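Local coordinates for natterin-like protein (Lethenteron camtschaticum, PDB 6IUL), which is a lamprey immune cytotoxin that probably recognises cell-surface glycans through its jacalin-like lectin domain and forms membrane pores through an aerolysin-type region, at residues F19-Q24 against D51-T56; Q167-K172 against S190-I195; K197-T202 against A239-E244. One frame throughout, in Å; residues are numbered along the deposited sequence.

Contact 1 of 3, residues F19-Q24 against D51-T56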
# COMPACT_ATOMS: atom_id res chain seq x y z
N PHE A 19 27.53 33.34 7.48
CA PHE A 19 26.42 32.93 6.60
C PHE A 19 25.69 31.77 7.20
O PHE A 19 26.26 31.02 8.01
CB PHE A 19 26.94 32.59 5.19
CG PHE A 19 27.93 31.43 5.14
CD1 PHE A 19 27.48 30.13 5.07
CD2 PHE A 19 29.30 31.65 5.17
CE1 PHE A 19 28.36 29.07 5.03
CE2 PHE A 19 30.19 30.61 5.14
CZ PHE A 19 29.72 29.31 5.04
N SER A 20 24.43 31.64 6.82
CA SER A 20 23.60 30.50 7.19
C SER A 20 22.63 30.20 6.07
O SER A 20 21.91 31.06 5.65
CB SER A 20 22.82 30.78 8.48
OG SER A 20 22.25 29.59 9.02
N PHE A 21 22.61 28.95 5.61
CA PHE A 21 21.73 28.52 4.54
C PHE A 21 21.07 27.28 5.12
O PHE A 21 21.69 26.20 5.23
CB PHE A 21 22.55 28.20 3.28
CG PHE A 21 21.72 27.78 2.10
CD1 PHE A 21 20.76 28.62 1.60
CD2 PHE A 21 21.91 26.56 1.49
CE1 PHE A 21 19.99 28.25 0.54
CE2 PHE A 21 21.13 26.17 0.42
CZ PHE A 21 20.20 27.02 -0.07
N ASN A 22 19.80 27.44 5.48
CA ASN A 22 19.12 26.48 6.35
C ASN A 22 17.71 26.23 5.87
O ASN A 22 16.96 27.17 5.72
CB ASN A 22 19.09 27.08 7.76
CG ASN A 22 18.53 26.14 8.80
OD1 ASN A 22 18.00 25.10 8.47
ND2 ASN A 22 18.67 26.49 10.08
N GLY A 23 17.33 24.97 5.65
CA GLY A 23 15.96 24.62 5.24
C GLY A 23 15.00 24.35 6.39
O GLY A 23 13.88 23.87 6.18
N GLN A 24 15.43 24.65 7.61
CA GLN A 24 14.64 24.39 8.84
C GLN A 24 13.16 24.74 8.80
O GLN A 24 12.34 23.94 9.23
CB GLN A 24 15.24 25.15 10.03
CG GLN A 24 14.70 24.70 11.38
CD GLN A 24 15.68 24.95 12.52
OE1 GLN A 24 16.87 25.11 12.30
NE2 GLN A 24 15.17 25.02 13.72
N ASP A 51 13.83 21.99 -1.82
CA ASP A 51 12.80 22.95 -2.29
C ASP A 51 13.31 23.87 -3.41
O ASP A 51 12.70 24.87 -3.71
CB ASP A 51 12.28 23.83 -1.13
CG ASP A 51 13.37 24.73 -0.53
OD1 ASP A 51 14.55 24.64 -0.96
OD2 ASP A 51 13.09 25.53 0.42
N GLY A 52 14.44 23.57 -4.01
CA GLY A 52 14.95 24.34 -5.15
C GLY A 52 15.79 25.55 -4.76
O GLY A 52 16.36 26.20 -5.59
N ARG A 53 15.90 25.86 -3.48
CA ARG A 53 16.77 26.95 -3.09
C ARG A 53 18.23 26.56 -3.38
O ARG A 53 18.60 25.39 -3.32
CB ARG A 53 16.60 27.30 -1.61
CG ARG A 53 15.25 27.92 -1.23
CD ARG A 53 15.13 28.00 0.29
NE ARG A 53 16.10 28.93 0.87
CZ ARG A 53 16.48 28.93 2.15
NH1 ARG A 53 17.39 29.81 2.58
NH2 ARG A 53 16.01 28.03 3.00
N ARG A 54 19.04 27.56 -3.63
CA ARG A 54 20.42 27.36 -4.05
C ARG A 54 21.24 28.58 -3.66
O ARG A 54 20.83 29.71 -3.88
CB ARG A 54 20.40 27.17 -5.56
CG ARG A 54 21.72 27.33 -6.23
CD ARG A 54 21.63 26.95 -7.68
NE ARG A 54 20.87 27.91 -8.46
CZ ARG A 54 21.40 28.74 -9.33
NH1 ARG A 54 22.70 28.79 -9.52
NH2 ARG A 54 20.60 29.55 -10.00
N GLU A 55 22.40 28.35 -3.07
CA GLU A 55 23.25 29.46 -2.71
C GLU A 55 24.74 29.11 -2.68
O GLU A 55 25.11 27.98 -2.43
CB GLU A 55 22.80 30.03 -1.36
CG GLU A 55 23.10 31.52 -1.22
CD GLU A 55 22.48 32.19 0.02
OE1 GLU A 55 23.05 33.20 0.49
OE2 GLU A 55 21.47 31.69 0.55
N THR A 56 25.57 30.14 -2.86
CA THR A 56 26.99 30.02 -2.95
C THR A 56 27.70 30.89 -1.92
O THR A 56 27.34 32.04 -1.67
CB THR A 56 27.45 30.43 -4.37
OG1 THR A 56 26.84 29.56 -5.34
CG2 THR A 56 28.96 30.30 -4.48
O HOH W 1 18.60 29.93 5.35

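Contact 2 of 3, residues Q167-K172 against S190-I195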
# COMPACT_ATOMS: atom_id res chain seq x y z
N GLN A 167 -21.59 9.55 -7.98
CA GLN A 167 -22.06 8.79 -9.14
C GLN A 167 -22.57 7.41 -8.67
O GLN A 167 -21.86 6.67 -7.97
CB GLN A 167 -20.94 8.56 -10.19
CG GLN A 167 -20.36 9.77 -10.95
CD GLN A 167 -21.37 10.69 -11.69
OE1 GLN A 167 -20.96 11.58 -12.42
NE2 GLN A 167 -22.67 10.52 -11.44
N MET A 168 -23.80 7.09 -9.10
CA MET A 168 -24.48 5.85 -8.76
C MET A 168 -24.15 4.78 -9.78
O MET A 168 -24.09 5.04 -10.99
CB MET A 168 -26.00 6.09 -8.70
CG MET A 168 -26.43 7.10 -7.64
SD MET A 168 -25.86 6.74 -5.95
CE MET A 168 -26.93 7.88 -5.04
N GLU A 169 -23.90 3.57 -9.29
CA GLU A 169 -23.63 2.42 -10.10
C GLU A 169 -24.60 1.33 -9.63
O GLU A 169 -24.78 1.13 -8.42
CB GLU A 169 -22.22 1.85 -9.87
CG GLU A 169 -21.11 2.78 -9.52
CD GLU A 169 -19.81 2.02 -9.21
OE1 GLU A 169 -19.81 0.78 -9.16
OE2 GLU A 169 -18.78 2.70 -9.05
N GLU A 170 -25.13 0.58 -10.58
CA GLU A 170 -25.98 -0.54 -10.28
C GLU A 170 -25.10 -1.75 -9.94
O GLU A 170 -24.06 -1.99 -10.50
CB GLU A 170 -26.87 -0.87 -11.45
CG GLU A 170 -27.99 0.13 -11.75
CD GLU A 170 -28.94 -0.40 -12.86
OE1 GLU A 170 -30.01 0.23 -13.05
OE2 GLU A 170 -28.63 -1.44 -13.56
N ILE A 171 -25.52 -2.51 -8.96
CA ILE A 171 -24.76 -3.67 -8.56
C ILE A 171 -25.52 -4.95 -8.90
O ILE A 171 -24.93 -5.96 -9.33
CB ILE A 171 -24.52 -3.63 -7.04
CG1 ILE A 171 -23.66 -2.43 -6.70
CG2 ILE A 171 -23.86 -4.95 -6.55
CD1 ILE A 171 -23.66 -2.11 -5.23
N LYS A 172 -26.82 -4.96 -8.67
CA LYS A 172 -27.56 -6.22 -8.84
C LYS A 172 -29.02 -5.97 -9.12
O LYS A 172 -29.63 -5.01 -8.55
CB LYS A 172 -27.43 -7.09 -7.58
CG LYS A 172 -28.23 -8.40 -7.62
CD LYS A 172 -27.97 -9.28 -6.40
CE LYS A 172 -28.76 -10.59 -6.49
NZ LYS A 172 -28.51 -11.48 -5.34
N SER A 190 -27.17 -8.72 -1.44
CA SER A 190 -26.22 -8.27 -2.45
C SER A 190 -24.91 -7.88 -1.83
O SER A 190 -24.87 -7.47 -0.67
CB SER A 190 -26.79 -7.10 -3.24
OG SER A 190 -25.88 -6.72 -4.26
N SER A 191 -23.83 -7.99 -2.60
CA SER A 191 -22.50 -7.56 -2.11
C SER A 191 -21.64 -7.03 -3.26
O SER A 191 -21.85 -7.40 -4.44
CB SER A 191 -21.77 -8.72 -1.42
OG SER A 191 -21.54 -9.82 -2.32
N LYS A 192 -20.68 -6.19 -2.90
CA LYS A 192 -19.73 -5.58 -3.84
C LYS A 192 -18.40 -5.22 -3.21
O LYS A 192 -18.33 -4.51 -2.18
CB LYS A 192 -20.30 -4.28 -4.42
CG LYS A 192 -19.39 -3.70 -5.50
CD LYS A 192 -19.91 -2.45 -6.11
CE LYS A 192 -18.91 -1.77 -7.02
NZ LYS A 192 -18.44 -2.62 -8.12
N LYS A 193 -17.35 -5.71 -3.82
CA LYS A 193 -15.99 -5.30 -3.50
C LYS A 193 -15.77 -3.84 -3.86
O LYS A 193 -16.08 -3.44 -5.00
CB LYS A 193 -14.99 -6.15 -4.29
CG LYS A 193 -13.57 -5.64 -4.13
CD LYS A 193 -12.57 -6.42 -4.94
CE LYS A 193 -11.14 -5.94 -4.67
NZ LYS A 193 -10.17 -6.80 -5.36
N ILE A 194 -15.27 -3.05 -2.91
CA ILE A 194 -14.87 -1.67 -3.19
C ILE A 194 -13.45 -1.42 -2.70
O ILE A 194 -12.97 -2.08 -1.77
CB ILE A 194 -15.79 -0.61 -2.54
CG1 ILE A 194 -15.81 -0.74 -1.03
CG2 ILE A 194 -17.21 -0.74 -3.08
CD1 ILE A 194 -16.52 0.37 -0.30
N ILE A 195 -12.79 -0.46 -3.32
CA ILE A 195 -11.44 -0.03 -2.89
C ILE A 195 -11.45 1.49 -2.61
O ILE A 195 -11.45 2.29 -3.55
CB ILE A 195 -10.40 -0.34 -3.98
CG1 ILE A 195 -10.52 -1.82 -4.40
CG2 ILE A 195 -8.98 0.01 -3.52
CD1 ILE A 195 -9.46 -2.34 -5.34

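Contact 3 of 3, residues K197-T202 against A239-E244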
# COMPACT_ATOMS: atom_id res chain seq x y z
N LYS A 197 -9.67 5.00 -1.40
CA LYS A 197 -8.31 5.52 -1.55
C LYS A 197 -8.14 6.87 -0.89
O LYS A 197 -9.06 7.69 -0.92
CB LYS A 197 -7.92 5.60 -3.02
CG LYS A 197 -7.75 4.25 -3.69
CD LYS A 197 -7.02 4.31 -5.03
CE LYS A 197 -6.41 2.93 -5.29
NZ LYS A 197 -5.71 2.79 -6.59
N SER A 198 -6.94 7.10 -0.35
CA SER A 198 -6.56 8.36 0.28
C SER A 198 -5.12 8.75 -0.12
O SER A 198 -4.21 7.90 -0.14
CB SER A 198 -6.62 8.22 1.79
OG SER A 198 -7.94 8.31 2.27
N SER A 199 -4.93 10.02 -0.44
CA SER A 199 -3.63 10.54 -0.86
C SER A 199 -3.46 12.02 -0.46
O SER A 199 -4.24 12.89 -0.86
CB SER A 199 -3.45 10.40 -2.35
OG SER A 199 -2.25 11.07 -2.76
N TRP A 200 -2.46 12.30 0.36
CA TRP A 200 -2.07 13.67 0.65
C TRP A 200 -0.75 13.98 -0.05
O TRP A 200 0.24 13.30 0.20
CB TRP A 200 -1.93 13.88 2.12
CG TRP A 200 -3.19 13.81 2.93
CD1 TRP A 200 -4.04 14.85 3.22
CD2 TRP A 200 -3.72 12.66 3.61
NE1 TRP A 200 -5.03 14.42 4.05
CE2 TRP A 200 -4.87 13.08 4.28
CE3 TRP A 200 -3.32 11.32 3.69
CZ2 TRP A 200 -5.66 12.20 5.04
CZ3 TRP A 200 -4.09 10.45 4.43
CH2 TRP A 200 -5.24 10.90 5.12
N SER A 201 -0.75 14.99 -0.91
CA SER A 201 0.42 15.32 -1.71
C SER A 201 1.56 15.80 -0.78
O SER A 201 1.33 16.39 0.26
CB SER A 201 0.09 16.37 -2.77
OG SER A 201 -0.22 17.63 -2.11
N THR A 202 2.79 15.54 -1.18
CA THR A 202 3.96 16.06 -0.47
C THR A 202 4.94 16.66 -1.46
O THR A 202 4.90 16.35 -2.63
CB THR A 202 4.67 14.93 0.31
OG1 THR A 202 5.22 14.00 -0.60
CG2 THR A 202 3.72 14.16 1.22
N ALA A 239 -0.80 6.21 6.36
CA ALA A 239 0.32 6.54 5.52
C ALA A 239 -0.16 7.65 4.59
O ALA A 239 -1.36 7.85 4.40
CB ALA A 239 0.80 5.33 4.73
N VAL A 240 0.79 8.34 4.00
CA VAL A 240 0.50 9.45 3.12
C VAL A 240 -0.34 9.01 1.92
O VAL A 240 -1.13 9.79 1.39
CB VAL A 240 1.83 10.11 2.72
CG1 VAL A 240 1.79 10.71 1.36
CG2 VAL A 240 2.20 11.19 3.72
N GLU A 241 -0.12 7.79 1.47
CA GLU A 241 -0.85 7.21 0.39
C GLU A 241 -1.35 5.84 0.83
O GLU A 241 -0.57 5.01 1.30
CB GLU A 241 -0.03 7.12 -0.87
CG GLU A 241 -0.94 7.17 -2.10
CD GLU A 241 -0.36 7.90 -3.28
OE1 GLU A 241 0.65 8.63 -3.12
OE2 GLU A 241 -0.94 7.75 -4.38
N GLU A 242 -2.65 5.62 0.68
CA GLU A 242 -3.29 4.51 1.36
C GLU A 242 -4.47 4.02 0.59
O GLU A 242 -5.15 4.79 -0.07
CB GLU A 242 -3.75 4.93 2.76
CG GLU A 242 -3.71 3.78 3.73
CD GLU A 242 -3.64 4.24 5.16
OE1 GLU A 242 -4.69 4.70 5.67
OE2 GLU A 242 -2.56 4.08 5.79
N SER A 243 -4.73 2.72 0.66
CA SER A 243 -5.96 2.19 0.09
C SER A 243 -6.55 1.18 1.04
O SER A 243 -5.82 0.56 1.82
CB SER A 243 -5.69 1.59 -1.28
OG SER A 243 -5.38 0.24 -1.11
N GLU A 244 -7.88 1.07 1.07
CA GLU A 244 -8.56 0.14 1.94
C GLU A 244 -9.51 -0.71 1.08
O GLU A 244 -10.38 -0.17 0.39
CB GLU A 244 -9.32 0.90 3.02
CG GLU A 244 -10.07 0.01 4.02
CD GLU A 244 -11.20 0.73 4.81
OE1 GLU A 244 -11.57 1.89 4.50
OE2 GLU A 244 -11.77 0.12 5.74

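Contact 1 of 3, residues F19-Q24 against D51-T56
F21 and E55 make the tightly packed half of this contact, an example of two sheets of the jacalin-like beta-prism meeting partly through an aromatic ring; alongside, F19 stacks on F57. CB of E55 rests over a face of the F21 ring, 4.0 Å from its centroid and 19° off the normal, a CH-pi contact displaced toward the rim. Beyond it the chain runs extended, and OE2 of E55 comes to 3.3 Å from F21 CD1. The side chain of F21 sets out from strand 17-22 toward strand 54-58, with CG anti to the backbone N (chi1 -179°); V47 and L49 of strand 42-49 also pack on it.

The solvent side belongs to R53. Its side chain slides past that of F21 in the opposite direction, with NH1 3.7 Å from F21 CE1 and the planes of ring and guanidinium 67° apart, hence no flat stack. NH2 of R53 donates to N22 O at 3.0 Å. The oxygen lies close to the guanidinium plane, whereas the nitrogen stands well above the plane of the carbonyl. A water accepts from both strands, 3.0 Å from R53 NH1 and 2.8 Å from N22 N. Asx turns at N22 and D51 shape the loops on both sides.

Chemically, a buried ring joins the sheets, while at the open margin a cationic donor, which would be expected to strengthen its bond, meets a neutral carbonyl.

Contact 2 of 3, residues Q167-K172 against S190-I195
I171 and K192 meet through their aliphatic parts, linking two strands of the curled sheet of the aerolysin-type (ETX/MTX2) region that are not neighbours in it. Strands 166-178 and 184-200 are separated by 260-285 and 290-313, and their local segments run at 126° to each other with a closest axis approach of 7.3 Å.

Van der Waals contacts dominate, aliphatic groups packing on one another and on the S190 hydroxyl. CD of K192 sits 3.8 Å from I171 CG1 and almost as near I171 CD1, and M307 of strand 290-313 touches both side chains. The other branch of I171, CG2, lies 3.5 Å from S190 OG; that hydroxyl also lies against K172 CB, at 3.7 Å. Both I171 and K172 face A266 in a classic beta bulge, which lets two successive side chains point toward segment S190-I195.

The electrostatic part is slight. K192 runs extended until chi4 (58°) folds NZ aside, and the chain crosses that of E169 at about a right angle. The resulting salt bridge is long, E169 OE1 to K192 NZ being 3.8 Å, while OE1 lies closer to K192 CE, at 3.4 Å. K172 NZ bonds to E189 O.

The chemistry thus implies a crossing joined mainly by van der Waals packing, with charge attraction a modest addition, and with K172 and S191 making their strongest polar contacts to D118 and I146 of the second subunit.

Contact 3 of 3, residues K197-T202 against A239-E244
S198 and E242 form the hydrogen-bonded pair at the middle of an antiparallel strand pairing, part of the long, twisted beta-sheet architecture of the aerolysin-type region. The two segments run almost exactly opposite, at 172°.

Backbone bonds set the register. S198 N donates to E242 O and E242 N returns to S198 O, each at 2.9 Å; W200 N then binds V240 O at 3.0 Å. CA-H...O contacts fill in between, among them S199 CA to V240 O. K197 with S243 and S199 with E241 are the non-hydrogen-bonded pairs.

Side chains divide between two faces. On that of K197, S199, E241 and S243, the E241 chain bends at chi2 (144°) and lays its carboxylate carbon CD 3.7 Å from S199 OG. On the face of S198 and E242, S198 OG bonds to Y299, while E242 OE2 accepts from A239 N at 2.8 Å, met from above the carboxylate plane, and so ties the strand to the turn before it.

Aromatic and aliphatic groups finish the end of the pairing. The W200 ring presents its edge to the backbone, CE3 lying 3.5 Å from V240 O, while its NE1 bonds to Y156 and Y277 packs edge-to-face. Past the last bond, T202 and V240 meet tip to tip, with T202 CG2 4.0 Å from V240 CG1.

How the contacts relate
Read from the N terminus, the three contacts come strictly in series, none nested in or crossing another. Contact 1 closes first, around strands 30-37 and 42-49, and joins sheets within the lectin domain. Contact 2 follows in the aerolysin-type region, closing the loop that carries the chain from strand 166-178 back along 184-200. That same strand continues into contact 3, whose larger loop holds helix 206-209 and the hairpin 212-238 before returning on 241-256. Contacts 2 and 3 touch where I195 packs against S243 and E244. Contacts 1 and 2 lie about 51 Å apart between centres, on opposite sides of the chain's centre, with contact 3 nearer that centre.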